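Local coordinates for protein Csm3 (Thermoplasma volcanium, PDB 6AE2) that is a subunit of the type III-A CRISPR-Cas effector complex and, like others of its family, probably binds RNA and acts as an endonuclease, at residues S58-L66 against C73-S81; R144-E152 against P164-T174. One frame throughout, in Å; residues are numbered along the deposited sequence.

Contact 1: S58-L66 against C73-S81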
# COMPACT_ATOMS: atom_id res chain seq x y z
N SER A 58 10.53 1.72 -15.62
CA SER A 58 9.44 2.69 -15.64
C SER A 58 9.57 3.64 -14.45
O SER A 58 9.45 3.22 -13.29
CB SER A 58 8.09 1.98 -15.62
OG SER A 58 7.98 1.11 -14.50
N PRO A 59 9.81 4.92 -14.70
CA PRO A 59 9.96 5.87 -13.59
C PRO A 59 8.61 6.39 -13.11
O PRO A 59 7.59 6.27 -13.78
CB PRO A 59 10.79 7.00 -14.22
CG PRO A 59 10.35 7.00 -15.65
CD PRO A 59 10.03 5.56 -16.01
N VAL A 60 8.64 6.98 -11.92
CA VAL A 60 7.45 7.60 -11.36
C VAL A 60 7.38 9.04 -11.83
O VAL A 60 8.38 9.65 -12.22
CB VAL A 60 7.42 7.52 -9.83
CG1 VAL A 60 7.34 6.07 -9.37
CG2 VAL A 60 8.63 8.20 -9.25
N ILE A 61 6.18 9.61 -11.80
CA ILE A 61 5.97 10.98 -12.26
C ILE A 61 6.63 11.94 -11.28
O ILE A 61 6.53 11.78 -10.05
CB ILE A 61 4.47 11.26 -12.44
CG1 ILE A 61 4.26 12.54 -13.25
CG2 ILE A 61 3.74 11.31 -11.10
CD1 ILE A 61 2.84 12.71 -13.75
N THR A 62 7.34 12.94 -11.81
CA THR A 62 8.09 13.87 -10.99
C THR A 62 7.86 15.30 -11.47
O THR A 62 7.33 15.54 -12.56
CB THR A 62 9.60 13.56 -11.01
OG1 THR A 62 10.10 13.69 -12.35
CG2 THR A 62 9.87 12.16 -10.50
N THR A 63 8.26 16.25 -10.63
CA THR A 63 8.28 17.66 -10.99
C THR A 63 9.42 18.33 -10.23
O THR A 63 9.99 17.76 -9.30
CB THR A 63 6.94 18.34 -10.70
OG1 THR A 63 6.92 19.64 -11.31
CG2 THR A 63 6.74 18.50 -9.20
N LYS A 64 9.74 19.55 -10.64
CA LYS A 64 10.88 20.25 -10.06
C LYS A 64 10.56 20.76 -8.66
O LYS A 64 9.52 21.40 -8.44
CB LYS A 64 11.30 21.42 -10.96
CG LYS A 64 12.35 22.32 -10.32
CD LYS A 64 12.79 23.44 -11.26
CE LYS A 64 13.55 24.52 -10.50
NZ LYS A 64 14.15 25.53 -11.41
N TYR A 65 11.44 20.46 -7.71
CA TYR A 65 11.45 21.07 -6.39
C TYR A 65 12.71 21.91 -6.24
O TYR A 65 13.75 21.61 -6.84
CB TYR A 65 11.41 20.04 -5.26
CG TYR A 65 10.14 19.22 -5.13
CD1 TYR A 65 9.72 18.37 -6.15
CD2 TYR A 65 9.37 19.29 -3.98
CE1 TYR A 65 8.57 17.61 -6.02
CE2 TYR A 65 8.22 18.54 -3.84
CZ TYR A 65 7.82 17.70 -4.86
OH TYR A 65 6.67 16.95 -4.73
N LEU A 66 12.62 22.95 -5.42
CA LEU A 66 13.79 23.71 -4.98
C LEU A 66 14.12 23.21 -3.58
O LEU A 66 13.51 23.64 -2.60
CB LEU A 66 13.52 25.21 -5.02
CG LEU A 66 14.74 26.13 -4.98
CD1 LEU A 66 15.30 26.33 -6.38
CD2 LEU A 66 14.37 27.47 -4.36
N CYS A 73 15.60 20.09 -8.09
CA CYS A 73 15.59 18.64 -8.04
C CYS A 73 14.24 18.14 -8.55
O CYS A 73 13.20 18.68 -8.19
CB CYS A 73 15.83 18.13 -6.62
SG CYS A 73 16.53 16.48 -6.51
N ASP A 74 14.28 17.12 -9.41
CA ASP A 74 13.08 16.44 -9.86
C ASP A 74 12.70 15.39 -8.82
O ASP A 74 13.50 14.50 -8.53
CB ASP A 74 13.30 15.81 -11.23
CG ASP A 74 13.31 16.83 -12.35
OD1 ASP A 74 12.81 17.95 -12.13
OD2 ASP A 74 13.82 16.51 -13.45
N LEU A 75 11.51 15.50 -8.27
CA LEU A 75 11.08 14.64 -7.18
C LEU A 75 9.63 14.24 -7.39
O LEU A 75 8.89 14.92 -8.10
CB LEU A 75 11.23 15.36 -5.83
CG LEU A 75 12.62 15.39 -5.19
CD1 LEU A 75 12.69 16.53 -4.16
CD2 LEU A 75 12.93 14.05 -4.54
N PRO A 76 9.20 13.12 -6.79
CA PRO A 76 7.82 12.66 -6.99
C PRO A 76 6.80 13.66 -6.48
O PRO A 76 7.05 14.45 -5.57
CB PRO A 76 7.76 11.36 -6.19
CG PRO A 76 9.17 10.89 -6.14
CD PRO A 76 10.01 12.13 -6.06
N TYR A 77 5.62 13.61 -7.10
CA TYR A 77 4.42 14.23 -6.56
C TYR A 77 3.25 13.32 -6.88
O TYR A 77 3.33 12.46 -7.76
CB TYR A 77 4.19 15.65 -7.12
CG TYR A 77 3.63 15.70 -8.53
CD1 TYR A 77 4.47 15.69 -9.63
CD2 TYR A 77 2.25 15.78 -8.75
CE1 TYR A 77 3.96 15.75 -10.92
CE2 TYR A 77 1.74 15.83 -10.03
CZ TYR A 77 2.60 15.82 -11.11
OH TYR A 77 2.09 15.87 -12.39
N ILE A 78 2.15 13.50 -6.15
CA ILE A 78 0.97 12.67 -6.33
C ILE A 78 -0.08 13.50 -7.07
O ILE A 78 -0.62 14.47 -6.50
CB ILE A 78 0.43 12.15 -4.99
CG1 ILE A 78 1.47 11.26 -4.31
CG2 ILE A 78 -0.86 11.37 -5.21
CD1 ILE A 78 0.94 10.52 -3.10
N PRO A 79 -0.39 13.18 -8.32
CA PRO A 79 -1.40 13.96 -9.04
C PRO A 79 -2.77 13.83 -8.38
O PRO A 79 -3.15 12.76 -7.91
CB PRO A 79 -1.40 13.34 -10.45
CG PRO A 79 -0.14 12.52 -10.53
CD PRO A 79 0.17 12.09 -9.13
N GLY A 80 -3.50 14.95 -8.34
CA GLY A 80 -4.84 14.92 -7.80
C GLY A 80 -5.77 14.01 -8.58
O GLY A 80 -6.72 13.45 -8.02
N SER A 81 -5.51 13.84 -9.88
CA SER A 81 -6.31 12.93 -10.69
C SER A 81 -6.20 11.50 -10.18
O SER A 81 -7.17 10.74 -10.24
CB SER A 81 -5.88 13.00 -12.15
OG SER A 81 -4.87 13.98 -12.34
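Tyr65 lies across Leu75 in a beta hairpin, where strand 62-66 runs antiparallel to strand 73-78. The pair sits at one margin of the antiparallel sheet of this RAMP-superfamily protein. The N-to-C directions of the two short strand segments make an angle of 127°, well short of a straight antiparallel pair. Backbone bonds run both ways between Thr63 and Leu75 and between Tyr65 and Cys73.

The Tyr65 side chain can be followed outward. Tyr65 CB stands 3.7 Å from Cys73 O. With chi1 at -67°, CG is anti to the carbonyl carbon, and the ring is directed along strand 73-78. Leu75 CD1 makes an off-centre CH-pi contact with the ring and is 3.8 Å from Tyr65 CG. CD1 of Tyr65 then touches Leu75 CB at 3.4 Å. Further out, Tyr65 CE1 is 3.4 Å from Leu75 O. At the tip, Tyr65 OH gives a weak hydrogen bond of 2.7 Å to Pro76 O. The same hydroxyl also bonds the backbone N of Leu132 on the next strand, 125-132. Two partners, one of them weak, hold the tip of this buried ring and satisfy its oxygen.

Beyond Pro76 the Tyr77 ring takes over. Its CG sits between the backbone N and carbonyl carbon (chi1 77°), and the ring reaches back over the first segment. Ile61 covers one face of it with CG2. Thr62 O lies at its edge, and Thr63 CG2 approaches obliquely. On the opposite side of the hairpin from Tyr65 and Leu75, Lys64 and Asp74 stand as neighbours. Asp74 OD1 lies 3.6 Å from Lys64 CA.

Ile61 has a second apolar neighbour in Pro79, the N-cap residue of helix 80-93. Ile61 CG2 is 4.1 Å from Pro79 CG, while Ile61 CD1 ends 3.5 Å from Tyr77 OH.

Contact 2: R144-E152 against P164-T174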
# COMPACT_ATOMS: atom_id res chain seq x y z
N ARG A 144 16.27 11.96 -3.66
CA ARG A 144 15.87 10.71 -4.30
C ARG A 144 16.38 9.46 -3.58
O ARG A 144 16.38 8.38 -4.17
CB ARG A 144 16.30 10.70 -5.76
CG ARG A 144 16.04 12.04 -6.43
CD ARG A 144 14.65 12.10 -7.05
NE ARG A 144 14.39 11.08 -8.08
CZ ARG A 144 13.55 11.27 -9.09
NH1 ARG A 144 12.90 12.42 -9.19
NH2 ARG A 144 13.36 10.33 -10.00
N ASN A 145 16.83 9.59 -2.33
CA ASN A 145 16.65 8.48 -1.40
C ASN A 145 15.18 8.10 -1.31
O ASN A 145 14.85 6.94 -1.05
CB ASN A 145 17.19 8.85 -0.02
CG ASN A 145 18.67 8.62 0.12
OD1 ASN A 145 19.41 8.60 -0.87
ND2 ASN A 145 19.13 8.44 1.35
N VAL A 146 14.30 9.08 -1.52
CA VAL A 146 12.85 8.87 -1.52
C VAL A 146 12.46 7.78 -2.52
O VAL A 146 11.42 7.13 -2.35
CB VAL A 146 12.16 10.22 -1.81
CG1 VAL A 146 10.82 10.05 -2.49
CG2 VAL A 146 12.02 11.02 -0.52
N ILE A 147 13.27 7.55 -3.55
CA ILE A 147 12.90 6.66 -4.64
C ILE A 147 13.73 5.38 -4.56
O ILE A 147 14.96 5.42 -4.49
CB ILE A 147 13.04 7.34 -6.01
CG1 ILE A 147 11.78 8.17 -6.30
CG2 ILE A 147 13.25 6.31 -7.10
CD1 ILE A 147 11.65 8.66 -7.71
N GLU A 148 13.03 4.25 -4.57
CA GLU A 148 13.65 2.94 -4.64
C GLU A 148 13.48 2.37 -6.05
O GLU A 148 12.43 2.54 -6.67
CB GLU A 148 13.04 1.99 -3.61
CG GLU A 148 13.10 0.52 -4.00
CD GLU A 148 12.06 -0.32 -3.28
OE1 GLU A 148 12.43 -1.41 -2.78
OE2 GLU A 148 10.88 0.09 -3.22
N ILE A 149 14.52 1.71 -6.54
CA ILE A 149 14.46 0.96 -7.79
C ILE A 149 14.19 -0.49 -7.44
O ILE A 149 15.01 -1.15 -6.78
CB ILE A 149 15.76 1.12 -8.59
CG1 ILE A 149 16.07 2.60 -8.82
CG2 ILE A 149 15.65 0.38 -9.92
CD1 ILE A 149 17.18 2.85 -9.81
N LYS A 150 13.03 -1.00 -7.87
CA LYS A 150 12.58 -2.34 -7.52
C LYS A 150 12.48 -3.19 -8.78
O LYS A 150 11.81 -2.81 -9.74
CB LYS A 150 11.23 -2.29 -6.81
CG LYS A 150 10.58 -3.64 -6.58
CD LYS A 150 11.10 -4.30 -5.32
CE LYS A 150 10.59 -5.73 -5.20
NZ LYS A 150 9.10 -5.79 -5.21
N SER A 151 13.14 -4.35 -8.75
CA SER A 151 13.10 -5.27 -9.87
C SER A 151 11.87 -6.17 -9.79
O SER A 151 11.45 -6.58 -8.71
CB SER A 151 14.36 -6.14 -9.90
OG SER A 151 14.36 -7.08 -8.84
N GLU A 152 11.29 -6.45 -10.96
CA GLU A 152 10.18 -7.40 -11.08
C GLU A 152 10.34 -8.22 -12.36
O GLU A 152 9.75 -9.29 -12.50
CB GLU A 152 8.82 -6.69 -11.08
CG GLU A 152 8.64 -5.67 -9.97
CD GLU A 152 8.01 -6.26 -8.72
OE1 GLU A 152 7.72 -7.48 -8.72
OE2 GLU A 152 7.82 -5.52 -7.74
N PRO A 164 12.53 -9.19 -15.98
CA PRO A 164 13.30 -8.56 -14.91
C PRO A 164 13.47 -7.06 -15.11
O PRO A 164 14.60 -6.57 -15.15
CB PRO A 164 14.65 -9.27 -14.98
CG PRO A 164 14.35 -10.59 -15.61
CD PRO A 164 13.25 -10.32 -16.59
N ARG A 165 12.36 -6.34 -15.24
CA ARG A 165 12.41 -4.89 -15.38
C ARG A 165 12.58 -4.22 -14.02
O ARG A 165 12.42 -4.85 -12.97
CB ARG A 165 11.15 -4.38 -16.08
CG ARG A 165 9.85 -4.82 -15.44
CD ARG A 165 8.73 -4.89 -16.46
NE ARG A 165 8.60 -3.64 -17.20
CZ ARG A 165 7.82 -2.63 -16.84
NH1 ARG A 165 7.10 -2.71 -15.73
NH2 ARG A 165 7.76 -1.53 -17.58
N PHE A 166 12.91 -2.94 -14.05
CA PHE A 166 13.23 -2.17 -12.84
C PHE A 166 12.22 -1.04 -12.70
O PHE A 166 12.20 -0.12 -13.52
CB PHE A 166 14.66 -1.64 -12.90
CG PHE A 166 15.69 -2.73 -13.00
CD1 PHE A 166 16.04 -3.26 -14.23
CD2 PHE A 166 16.31 -3.22 -11.87
CE1 PHE A 166 16.99 -4.26 -14.33
CE2 PHE A 166 17.26 -4.22 -11.95
CZ PHE A 166 17.60 -4.74 -13.18
N ILE A 167 11.41 -1.10 -11.65
CA ILE A 167 10.32 -0.16 -11.44
C ILE A 167 10.67 0.78 -10.30
O ILE A 167 11.18 0.34 -9.26
CB ILE A 167 9.00 -0.90 -11.16
CG1 ILE A 167 8.74 -1.94 -12.26
CG2 ILE A 167 7.84 0.08 -11.06
CD1 ILE A 167 7.34 -2.52 -12.24
N GLU A 168 10.42 2.07 -10.50
CA GLU A 168 10.64 3.06 -9.45
C GLU A 168 9.45 3.10 -8.51
O GLU A 168 8.29 2.92 -8.92
CB GLU A 168 10.86 4.44 -10.06
CG GLU A 168 12.25 4.66 -10.64
CD GLU A 168 12.46 6.10 -11.08
OE1 GLU A 168 11.54 6.92 -10.90
OE2 GLU A 168 13.55 6.40 -11.61
N ARG A 169 9.73 3.32 -7.23
CA ARG A 169 8.70 3.48 -6.21
C ARG A 169 9.13 4.55 -5.22
O ARG A 169 10.32 4.77 -5.00
CB ARG A 169 8.41 2.18 -5.44
CG ARG A 169 8.37 0.92 -6.28
CD ARG A 169 8.64 -0.30 -5.42
NE ARG A 169 7.43 -0.76 -4.74
CZ ARG A 169 7.43 -1.58 -3.70
NH1 ARG A 169 8.58 -2.04 -3.21
NH2 ARG A 169 6.28 -1.95 -3.15
N VAL A 170 8.14 5.21 -4.63
CA VAL A 170 8.37 6.16 -3.55
C VAL A 170 8.40 5.36 -2.25
O VAL A 170 7.41 4.71 -1.89
CB VAL A 170 7.29 7.24 -3.51
CG1 VAL A 170 7.64 8.30 -2.49
CG2 VAL A 170 7.11 7.86 -4.89
N ARG A 171 9.53 5.39 -1.56
CA ARG A 171 9.75 4.49 -0.44
C ARG A 171 8.74 4.76 0.68
O ARG A 171 8.17 5.85 0.79
CB ARG A 171 11.18 4.62 0.09
CG ARG A 171 11.45 5.86 0.93
CD ARG A 171 12.94 5.98 1.22
NE ARG A 171 13.31 7.30 1.73
CZ ARG A 171 14.52 7.62 2.17
NH1 ARG A 171 15.49 6.71 2.18
NH2 ARG A 171 14.76 8.84 2.62
N ARG A 172 8.51 3.74 1.49
CA ARG A 172 7.61 3.86 2.63
C ARG A 172 8.08 4.96 3.57
O ARG A 172 9.27 5.09 3.86
CB ARG A 172 7.54 2.51 3.36
CG ARG A 172 7.30 2.57 4.86
CD ARG A 172 7.65 1.21 5.46
NE ARG A 172 7.21 1.03 6.85
CZ ARG A 172 5.98 0.68 7.20
NH1 ARG A 172 5.06 0.48 6.27
NH2 ARG A 172 5.67 0.53 8.48
N GLY A 173 7.14 5.77 4.04
CA GLY A 173 7.43 6.80 5.02
C GLY A 173 7.50 8.21 4.47
O GLY A 173 7.41 9.16 5.25
N THR A 174 7.67 8.38 3.16
CA THR A 174 7.62 9.72 2.61
C THR A 174 6.20 10.25 2.66
O THR A 174 5.23 9.50 2.52
CB THR A 174 8.13 9.75 1.17
OG1 THR A 174 7.05 9.47 0.28
CG2 THR A 174 9.24 8.73 0.96
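Ile167 N donates to Lys150 O at 2.6 Å, nearly straight at 172°, and Lys150 N returns the bond to Ile167 O. Glu148 and Arg169 form the same two-way backbone pair. One hydrogen bond at each end, Arg171 N to Val146 O and Glu152 N to Arg165 O, completes the pairing.

The side chains of Glu148 and Arg169 run alongside each other, with carboxylate and guanidinium planes 25° apart. Their salt bridge, Glu148 OE2 to Arg169 NH1, is a weak hydrogen bond of 3.1 Å. Both groups have further partners in the second subunit: Glu148 OE1 bonds Tyr77 OH there, and Arg169 NH2 meets Asp129. Lys150 NZ and Arg169 NH1 lie 4.3 Å apart among the carboxylates of Glu148 and Glu152, which probably balance the two charges. Lys150 NZ bonds Glu152 OE2 at 2.8 Å, from above the carboxylate plane. Tyr217 OH bonds the same oxygen, and Arg215 pairs with Glu152 OE1.

Arg171 is extended from CG to NE. Its guanidinium lays one face over the backbone at Asn145, with Asn145 C 3.5 Å above its centre. Val146 CG1 touches Val170 CG1 at 3.6 Å, the two side chains lying side by side. On the face away from Glu148 and Arg169, which Val170 also occupies, Ile149 CG2 meets Phe166 CB at 3.7 Å.

A type II turn follows at Arg171 to Thr174. The whole is a two-stranded beta hairpin projecting from the main sheet, consistent with the thumb of Cas7-type RAMP subunits.

From the N terminus, strand 26-38 enters the main sheet before either contact forms. Contact 1 then closes the short loop between strands 62-67 and 71-78. The chain goes on through helices 80-93 and 104-109, strand 125-132 and helix 140-143. Contact 2 next closes a longer loop, of which 153-163 is not modelled. Strand 175-185 then returns to the main sheet. The two loops are in series and neither nest nor cross. The contacts still touch. Residues 58-60 run beside strand 166-170, with backbone bonds from Ser58 to Phe166 and Glu168, and Val60 N bonds Glu168 OE1. The margin of the main sheet is thus tied to the separate hairpin.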